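Local structure of MdbA protein (Corynebacterium diphtheriae, 5C00) at residues N197-E200 and T201-E204; R187-D191 and G192-K196; A161-D164 and F165-F168; R120-L123 and M124-K128. The protein is a thiol-disulfide oxidoreductase of the thioredoxin superfamily, probably forming disulfide bonds in exported proteins, and is essential for viability, pilus assembly, toxin production and virulence. All blocks are in the same frame, centred on the assembly; numbering follows the deposited sequence.

All four contacts are local, so none closes a long loop; they follow one another along the chain without nesting or crossing. Contact 4 comes first, where helix 113-125 passes into helix 127-130 beside the probable CxxC active site, C55 and C58. Contact 3 is the N-cap position and first two turns of helix 162-180, its centre about 20 Å from that of contact 4. The chain runs on to contact 2, the hairpin of strands 187-190 and 193-194 at one edge of the sheet. Contact 1 follows at once and starts helix 202-207. Contacts 1 and 2 touch: W202 CE3 lies 3.8 Å from V188 CG1. Contacts 1 and 3 lie on opposite sides of the chain's centre.

Contact 1 (N197-E200 and T201-E204); sequences NGIE and TWVE
G198 O takes two hydrogen bonds from T201, one from the backbone N at 2.9 Å and one from OG1 at 3.0 Å. The backbone bond closes the tight turn that leads into helix 202-207, the C-terminal helix of this thioredoxin fold, and the hydroxyl adds a second hold on the same carbonyl. T201 N stands 53° above the carbonyl plane, whereas OG1 is tilted only 18° from it. OG1 can reach back because T201 holds it between its own backbone N and carbonyl carbon (chi1 73°). T201 is the N-cap residue, yet this hydroxyl makes no capping bond; it is used on the turn before the helix and has a weak second partner in Q205 NE2. One residue on, W202 N bonds I199 O at 3.1 Å. A water accepts from V203 N and donates to E200 O. Packing is thinner. I199 CD1 approaches W202 CB at 4.4 Å, and both side chains also touch V188 of the hairpin. The indole turns inward against M69 of helix 56-74, and its NE1 makes a weak bond to T65. I199 O lies in the plane of the W202 ring at its edge, 3.1 Å from CD1.

Contact 2 (R187-D191 and G192-K196); sequences RVFID and GKEVK
E194 reaches from its strand across F189 to R187, and the three side chains form one side of a beta hairpin. Its CB sits over one face of the F189 ring, a CH-pi contact 3.9 Å from the centroid and offset toward the rim at CE2. CG stands anti to the backbone N (chi1 -171°), and the chain runs on extended. CG passes V188 O and the ring atom CZ. The carboxylate then lies roughly stacked on the ring, the two planes 28° apart. At the tip, R187 grips it side-on with two nitrogens. NE bonds OE2 at 2.8 Å and NH2 bonds OE1 at 3.1 Å, both nearly straight and both on the syn side. The acceptors lie in the guanidinium plane, but the carboxylate is turned 26° against it. R187 bends at chi2 and chi3 to bring its guanidinium back to the acid. A water accepts from V188 N and lies within hydrogen-bonding distance of E194 OE2 and V195 O.

F189 and E194 are a non-hydrogen-bonded antiparallel pair; I190 and K193 are the hydrogen-bonded pair next to the type I' turn. I190 N donates to K193 O at 2.8 Å. On the other side of the hairpin, V195 CG2 meets I190 CD1 at 3.6 Å and V188 CG1 at 4.0 Å.

R187 NH1 and NH2 also bond carbonyls of S182 and G180, and D191 OD1 accepts from K46 N. Strand 187-190 pairs with strand 45-52. F189 packs on helix 162-180, while I190 and V195 touch helix 202-207.

Contact 3 (A161-D164 and F165-F168); sequences AKED and FRKF
R166 lies back along the first turn of its helix, with its guanidinium over K162. One face rests above K162 CB, 3.7 Å from the plane and offset toward the rim. The chain of R166 is extended from CG to NE, and its CG passes K162 O at 3.3 Å. This side is closely packed. K162 NZ is carried away to salt bridges with D136 and D94, while R166 NE donates to D93 O; acidic D94 lies beside both. F165 swings CG opposite its own backbone N (chi1 175°), and the ring reaches T98, A102 and L105 of helix 96-109.

The solvent side is looser. E163 OE2 comes only to 4.1 Å from R166 NH1, beyond a salt bridge. A water links them, donating to OE2 and accepting from NH1 at 2.8 Å. D164 and K167 lie side by side; the salt bridge from K167 NZ to D164 OD1, 3.3 Å, is weak and doubtful, made in one of two K167 conformers.

A161 is at the N-cap position, and its O accepts from F165 N. F168 turns a ring face to D164 O, whose hydrogen bond comes from F168 N at 2.8 Å. The i to i+4 bonds from A161 to D164 make this a regular alpha-helical start. Helix 162-180 leads on to strand 187-190, and its F165 side joins it to helix 96-109 within the thioredoxin-like fold.

Contact 4 (R120-L123 and M124-K128); sequences RALL and MKEQK
R120 O, A121 O and L122 O accept from the backbone nitrogens of M124, K125 and E126, at 3.0, 2.8 and 2.8 Å. These are the last regular i to i+4 bonds of helix 113-125. The ladder stops there: L123 O lies 3.2 Å from Q127 N, but the angle is too poor for a bond. Instead Q127 N makes a weak bond to M124 O. E126 leaves helical geometry, and is also the N-cap of the next helix, 127-130. It is therefore the joint between the two helices.

Side chains touch sparingly across the joint. E126 bends at chi2, and in the L122 conformer described, E126 CG lies 3.5 Å from L122 CD1 as the two chains pass at a slant. The carboxylate of E126 turns to N129, which donates to OE1. L122 itself packs on Y17, V142 and L146. Selenomethionine M124 lays CG against R120 O at 3.5 Å, then folds at chi2 toward F53 and E51. R120 points the same general way, its chain extended to salt bridges with E51 and D66. L123 packs on F53 and on F139 of helix 136-145.

Q127 holds its chain extended as far as CD, CG anti to the backbone N (chi1 -180°). Its NE2 donates to C55 O, and its OE1 accepts from K128 NZ at 2.8 Å. M124 also touches the CxxC region. This helix break thus lies against a probable CxxC active site at a helix start, as in DsbA-like members of the thioredoxin superfamily.

Contact 1 (N197-E200 and T201-E204)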
# COMPACT_ATOMS: atom_id res chain seq x y z
N ASN A 197 11.33 18.43 1.54
CA ASN A 197 12.33 18.50 2.57
C ASN A 197 11.79 17.90 3.88
O ASN A 197 10.61 18.05 4.16
CB ASN A 197 12.67 19.95 2.79
CG ASN A 197 13.42 20.54 1.62
OD1 ASN A 197 14.60 20.30 1.51
ND2 ASN A 197 12.73 21.26 0.73
N GLY A 198 12.67 17.26 4.65
CA GLY A 198 12.29 16.66 5.95
C GLY A 198 11.18 15.63 5.75
O GLY A 198 10.18 15.60 6.49
N ILE A 199 11.35 14.77 4.75
CA ILE A 199 10.35 13.75 4.45
C ILE A 199 10.12 12.80 5.62
O ILE A 199 9.01 12.30 5.79
CB ILE A 199 10.73 12.98 3.16
CG1 ILE A 199 9.59 12.10 2.68
CG2 ILE A 199 12.00 12.18 3.34
CD1 ILE A 199 8.42 12.88 2.16
N GLU A 200 11.15 12.55 6.42
CA GLU A 200 11.00 11.68 7.59
C GLU A 200 10.01 12.22 8.60
O GLU A 200 9.51 11.46 9.45
CB GLU A 200 12.32 11.48 8.31
CG GLU A 200 13.29 10.63 7.53
CD GLU A 200 14.56 10.32 8.32
OE1 GLU A 200 14.48 10.16 9.57
OE2 GLU A 200 15.63 10.21 7.69
N THR A 201 9.74 13.52 8.52
CA THR A 201 8.85 14.15 9.47
C THR A 201 7.56 14.61 8.82
O THR A 201 6.90 15.50 9.33
CB THR A 201 9.54 15.35 10.18
OG1 THR A 201 9.69 16.47 9.29
CG2 THR A 201 10.89 14.95 10.66
N TRP A 202 7.19 14.00 7.69
CA TRP A 202 6.02 14.46 6.97
C TRP A 202 4.75 14.41 7.81
O TRP A 202 3.89 15.24 7.63
CB TRP A 202 5.86 13.71 5.64
CG TRP A 202 5.38 12.29 5.70
CD1 TRP A 202 6.12 11.17 5.60
CD2 TRP A 202 4.01 11.87 5.80
NE1 TRP A 202 5.29 10.05 5.64
CE2 TRP A 202 3.99 10.47 5.74
CE3 TRP A 202 2.80 12.56 5.88
CZ2 TRP A 202 2.82 9.73 5.80
CZ3 TRP A 202 1.61 11.81 5.94
CH2 TRP A 202 1.64 10.41 5.90
N VAL A 203 4.64 13.41 8.70
CA VAL A 203 3.42 13.26 9.48
C VAL A 203 3.30 14.46 10.46
O VAL A 203 2.22 15.07 10.58
CB VAL A 203 3.39 11.92 10.24
CG1 VAL A 203 2.10 11.82 11.07
CG2 VAL A 203 3.49 10.73 9.25
N GLU A 204 4.43 14.83 11.08
CA GLU A 204 4.45 16.05 11.95
C GLU A 204 4.04 17.25 11.14
O GLU A 204 3.28 18.09 11.60
CB GLU A 204 5.83 16.36 12.51
CG GLU A 204 6.40 15.37 13.49
CD GLU A 204 7.87 15.65 13.80
OE1 GLU A 204 8.64 14.66 13.85
OE2 GLU A 204 8.27 16.83 13.96
O HOH W 1 6.53 11.77 9.95

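Contact 2 (R187-D191 and G192-K196)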
# COMPACT_ATOMS: atom_id res chain seq x y z
N ARG A 187 6.92 9.42 -2.50
CA ARG A 187 6.59 10.84 -2.57
C ARG A 187 5.38 11.11 -1.68
O ARG A 187 4.46 10.32 -1.65
CB ARG A 187 6.22 11.25 -4.02
CG ARG A 187 7.17 10.79 -5.12
CD ARG A 187 8.46 11.55 -5.20
NE ARG A 187 8.22 12.86 -5.76
CZ ARG A 187 8.07 13.15 -7.06
NH1 ARG A 187 8.30 12.25 -8.01
NH2 ARG A 187 7.75 14.38 -7.40
N VAL A 188 5.37 12.24 -1.00
CA VAL A 188 4.25 12.60 -0.16
C VAL A 188 3.80 14.05 -0.47
O VAL A 188 4.63 14.94 -0.63
CB VAL A 188 4.67 12.52 1.31
CG1 VAL A 188 3.58 13.09 2.22
CG2 VAL A 188 5.04 11.08 1.68
N PHE A 189 2.51 14.25 -0.57
CA PHE A 189 1.91 15.57 -0.73
C PHE A 189 0.91 15.76 0.39
O PHE A 189 0.16 14.80 0.76
CB PHE A 189 1.15 15.65 -2.08
CG PHE A 189 2.03 15.55 -3.31
CD1 PHE A 189 2.60 14.35 -3.70
CD2 PHE A 189 2.24 16.66 -4.13
CE1 PHE A 189 3.40 14.24 -4.84
CE2 PHE A 189 3.00 16.56 -5.27
CZ PHE A 189 3.62 15.37 -5.61
N ILE A 190 0.83 16.97 0.89
CA ILE A 190 -0.12 17.35 1.92
C ILE A 190 -1.03 18.39 1.28
O ILE A 190 -0.56 19.44 0.86
CB ILE A 190 0.58 17.98 3.14
CG1 ILE A 190 1.52 16.96 3.80
CG2 ILE A 190 -0.46 18.53 4.13
CD1 ILE A 190 2.44 17.46 4.91
N ASP A 191 -2.31 18.06 1.11
CA ASP A 191 -3.25 18.97 0.44
C ASP A 191 -2.67 19.53 -0.86
O ASP A 191 -2.72 20.75 -1.09
CB ASP A 191 -3.62 20.13 1.39
CG ASP A 191 -4.43 19.69 2.57
OD1 ASP A 191 -5.22 18.72 2.43
OD2 ASP A 191 -4.30 20.32 3.64
N GLY A 192 -2.13 18.66 -1.71
CA GLY A 192 -1.60 19.09 -3.02
C GLY A 192 -0.20 19.66 -3.06
O GLY A 192 0.33 19.93 -4.13
N LYS A 193 0.42 19.83 -1.90
CA LYS A 193 1.75 20.43 -1.76
C LYS A 193 2.77 19.35 -1.42
O LYS A 193 2.66 18.71 -0.37
CB LYS A 193 1.68 21.46 -0.62
CG LYS A 193 2.99 22.14 -0.23
CD LYS A 193 2.90 22.70 1.19
CE LYS A 193 3.71 23.97 1.36
NZ LYS A 193 5.11 23.82 0.90
N GLU A 194 3.78 19.18 -2.26
CA GLU A 194 4.72 18.13 -2.05
C GLU A 194 5.61 18.43 -0.84
O GLU A 194 6.06 19.56 -0.65
CB GLU A 194 5.60 17.89 -3.30
CG GLU A 194 6.44 16.62 -3.10
CD GLU A 194 7.18 16.10 -4.32
OE1 GLU A 194 7.06 16.65 -5.43
OE2 GLU A 194 7.89 15.10 -4.15
N VAL A 195 5.86 17.39 -0.05
CA VAL A 195 6.90 17.38 0.98
C VAL A 195 8.25 17.00 0.37
O VAL A 195 8.58 15.81 0.18
CB VAL A 195 6.52 16.44 2.17
CG1 VAL A 195 7.55 16.53 3.30
CG2 VAL A 195 5.14 16.77 2.70
N LYS A 196 9.06 18.02 0.04
CA LYS A 196 10.39 17.79 -0.54
C LYS A 196 11.47 17.66 0.48
O LYS A 196 12.44 16.93 0.30
CB LYS A 196 10.76 18.90 -1.54
CG LYS A 196 9.76 18.99 -2.68
CD LYS A 196 10.08 20.11 -3.65
CE LYS A 196 9.10 20.11 -4.82
NZ LYS A 196 9.43 21.16 -5.85
O HOH W 2 7.78 13.88 -1.70

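Contact 3 (A161-D164 and F165-F168)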
# COMPACT_ATOMS: atom_id res chain seq x y z
N ALA A 161 -7.11 -8.80 -9.44
CA ALA A 161 -7.07 -7.38 -9.29
C ALA A 161 -5.97 -6.73 -10.16
O ALA A 161 -5.75 -5.54 -10.03
CB ALA A 161 -6.91 -6.99 -7.81
N LYS A 162 -5.31 -7.47 -11.02
CA LYS A 162 -4.17 -6.91 -11.77
C LYS A 162 -4.58 -5.87 -12.78
O LYS A 162 -3.97 -4.82 -12.90
CB LYS A 162 -3.36 -8.00 -12.47
CG LYS A 162 -2.56 -8.86 -11.49
CD LYS A 162 -1.51 -9.67 -12.22
CE LYS A 162 -0.78 -10.62 -11.30
NZ LYS A 162 -0.06 -11.64 -12.08
N GLU A 163 -5.65 -6.16 -13.51
CA GLU A 163 -6.07 -5.22 -14.51
C GLU A 163 -6.41 -3.86 -13.88
O GLU A 163 -6.01 -2.82 -14.38
CB GLU A 163 -7.25 -5.80 -15.32
CG GLU A 163 -6.90 -7.05 -16.14
CD GLU A 163 -6.81 -8.36 -15.32
OE1 GLU A 163 -7.18 -8.41 -14.10
OE2 GLU A 163 -6.35 -9.38 -15.91
N ASP A 164 -7.17 -3.85 -12.80
CA ASP A 164 -7.46 -2.60 -12.12
C ASP A 164 -6.25 -1.98 -11.44
O ASP A 164 -6.02 -0.75 -11.49
CB ASP A 164 -8.59 -2.75 -11.16
CG ASP A 164 -9.94 -2.62 -11.83
OD1 ASP A 164 -9.99 -2.16 -12.96
OD2 ASP A 164 -10.94 -2.99 -11.22
N PHE A 165 -5.40 -2.81 -10.87
CA PHE A 165 -4.17 -2.29 -10.32
C PHE A 165 -3.35 -1.51 -11.39
O PHE A 165 -2.86 -0.44 -11.13
CB PHE A 165 -3.30 -3.38 -9.77
CG PHE A 165 -1.99 -2.87 -9.30
CD1 PHE A 165 -1.89 -2.29 -8.04
CD2 PHE A 165 -0.91 -2.94 -10.10
CE1 PHE A 165 -0.70 -1.74 -7.62
CE2 PHE A 165 0.29 -2.42 -9.68
CZ PHE A 165 0.37 -1.80 -8.45
N ARG A 166 -3.18 -2.10 -12.56
CA ARG A 166 -2.45 -1.43 -13.67
C ARG A 166 -3.13 -0.12 -14.06
O ARG A 166 -2.46 0.86 -14.32
CB ARG A 166 -2.43 -2.34 -14.88
CG ARG A 166 -1.58 -3.58 -14.75
CD ARG A 166 -1.83 -4.55 -15.91
NE ARG A 166 -1.10 -5.80 -15.63
CZ ARG A 166 -1.56 -7.03 -15.74
NH1 ARG A 166 -2.80 -7.29 -16.17
NH2 ARG A 166 -0.73 -8.04 -15.43
N LYS A 167 -4.46 -0.12 -14.16
CA LYS A 167 -5.18 1.13 -14.47
C LYS A 167 -4.93 2.18 -13.39
O LYS A 167 -4.66 3.37 -13.71
CB LYS A 167 -6.68 0.84 -14.65
CG LYS A 167 -7.65 1.98 -14.39
CD LYS A 167 -9.07 1.50 -14.70
CE LYS A 167 -10.11 2.05 -13.73
NZ LYS A 167 -10.92 0.96 -13.08
N PHE A 168 -4.96 1.76 -12.12
CA PHE A 168 -4.66 2.67 -11.01
C PHE A 168 -3.21 3.16 -11.06
O PHE A 168 -2.92 4.34 -10.82
CB PHE A 168 -4.89 1.99 -9.68
CG PHE A 168 -6.34 1.72 -9.36
CD1 PHE A 168 -7.36 2.03 -10.27
CD2 PHE A 168 -6.67 1.11 -8.18
CE1 PHE A 168 -8.67 1.74 -9.95
CE2 PHE A 168 -7.97 0.83 -7.85
CZ PHE A 168 -8.97 1.13 -8.76
O HOH W 3 -3.22 -10.07 -16.02

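Contact 4 (R120-L123 and M124-K128)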
# COMPACT_ATOMS: atom_id res chain seq x y z
N ARG A 120 0.48 -5.14 3.71
CA ARG A 120 1.35 -4.08 3.15
C ARG A 120 2.67 -4.01 3.91
O ARG A 120 3.75 -3.93 3.27
CB ARG A 120 0.63 -2.71 3.22
CG ARG A 120 1.55 -1.50 2.96
CD ARG A 120 0.76 -0.19 2.98
NE ARG A 120 1.67 0.95 2.84
CZ ARG A 120 2.37 1.50 3.86
NH1 ARG A 120 2.28 1.00 5.07
NH2 ARG A 120 3.20 2.54 3.65
N ALA A 121 2.58 -3.98 5.24
CA ALA A 121 3.78 -3.85 6.07
C ALA A 121 4.74 -5.02 5.76
O ALA A 121 5.95 -4.82 5.65
CB ALA A 121 3.44 -3.82 7.54
N LEU A 122 4.22 -6.23 5.69
CA LEU A 122 5.04 -7.40 5.42
C LEU A 122 5.72 -7.36 4.04
O LEU A 122 6.93 -7.58 3.91
CB LEU A 122 4.21 -8.68 5.58
CG LEU A 122 4.94 -10.01 5.37
CD1 LEU A 122 6.25 -10.03 6.08
CD2 LEU A 122 4.05 -11.16 5.89
N LEU A 123 4.96 -7.05 3.01
CA LEU A 123 5.52 -6.96 1.68
C LEU A 123 6.62 -5.91 1.56
O LEU A 123 7.61 -6.18 0.90
CB LEU A 123 4.42 -6.67 0.63
CG LEU A 123 3.32 -7.74 0.53
CD1 LEU A 123 2.43 -7.36 -0.64
CD2 LEU A 123 3.80 -9.16 0.41
N MSE A 124 6.48 -4.76 2.23
CA MSE A 124 7.56 -3.80 2.34
C MSE A 124 8.73 -4.26 3.19
O MSE A 124 9.90 -4.09 2.78
CB MSE A 124 7.03 -2.47 2.88
CG MSE A 124 6.11 -1.85 1.85
SE MSE A 124 7.11 -1.10 0.31
CE MSE A 124 5.60 -0.24 -0.56
N LYS A 125 8.46 -4.83 4.35
CA LYS A 125 9.54 -5.27 5.22
C LYS A 125 10.38 -6.35 4.56
O LYS A 125 11.59 -6.32 4.71
CB LYS A 125 9.03 -5.81 6.55
CG LYS A 125 10.14 -6.37 7.44
CD LYS A 125 9.60 -7.14 8.63
CE LYS A 125 10.75 -7.66 9.49
NZ LYS A 125 10.32 -7.62 10.90
N GLU A 126 9.75 -7.31 3.89
CA GLU A 126 10.47 -8.42 3.26
C GLU A 126 10.85 -8.23 1.78
O GLU A 126 11.27 -9.17 1.09
CB GLU A 126 9.70 -9.68 3.50
CG GLU A 126 9.53 -10.02 4.98
CD GLU A 126 10.83 -10.27 5.73
OE1 GLU A 126 11.95 -10.25 5.13
OE2 GLU A 126 10.73 -10.52 6.97
N GLN A 127 10.71 -7.02 1.31
CA GLN A 127 10.87 -6.71 -0.08
C GLN A 127 12.06 -7.38 -0.69
O GLN A 127 11.99 -7.99 -1.76
CB GLN A 127 11.04 -5.20 -0.17
CG GLN A 127 11.21 -4.67 -1.52
CD GLN A 127 11.36 -3.16 -1.46
OE1 GLN A 127 12.46 -2.66 -1.56
NE2 GLN A 127 10.25 -2.44 -1.20
N LYS A 128 13.20 -7.28 -0.02
CA LYS A 128 14.43 -7.86 -0.57
C LYS A 128 14.45 -9.36 -0.72
O LYS A 128 15.12 -9.87 -1.59
CB LYS A 128 15.66 -7.34 0.18
CG LYS A 128 16.17 -6.01 -0.37
CD LYS A 128 15.08 -5.05 -0.89
CE LYS A 128 15.46 -4.31 -2.17
NZ LYS A 128 14.31 -4.10 -3.13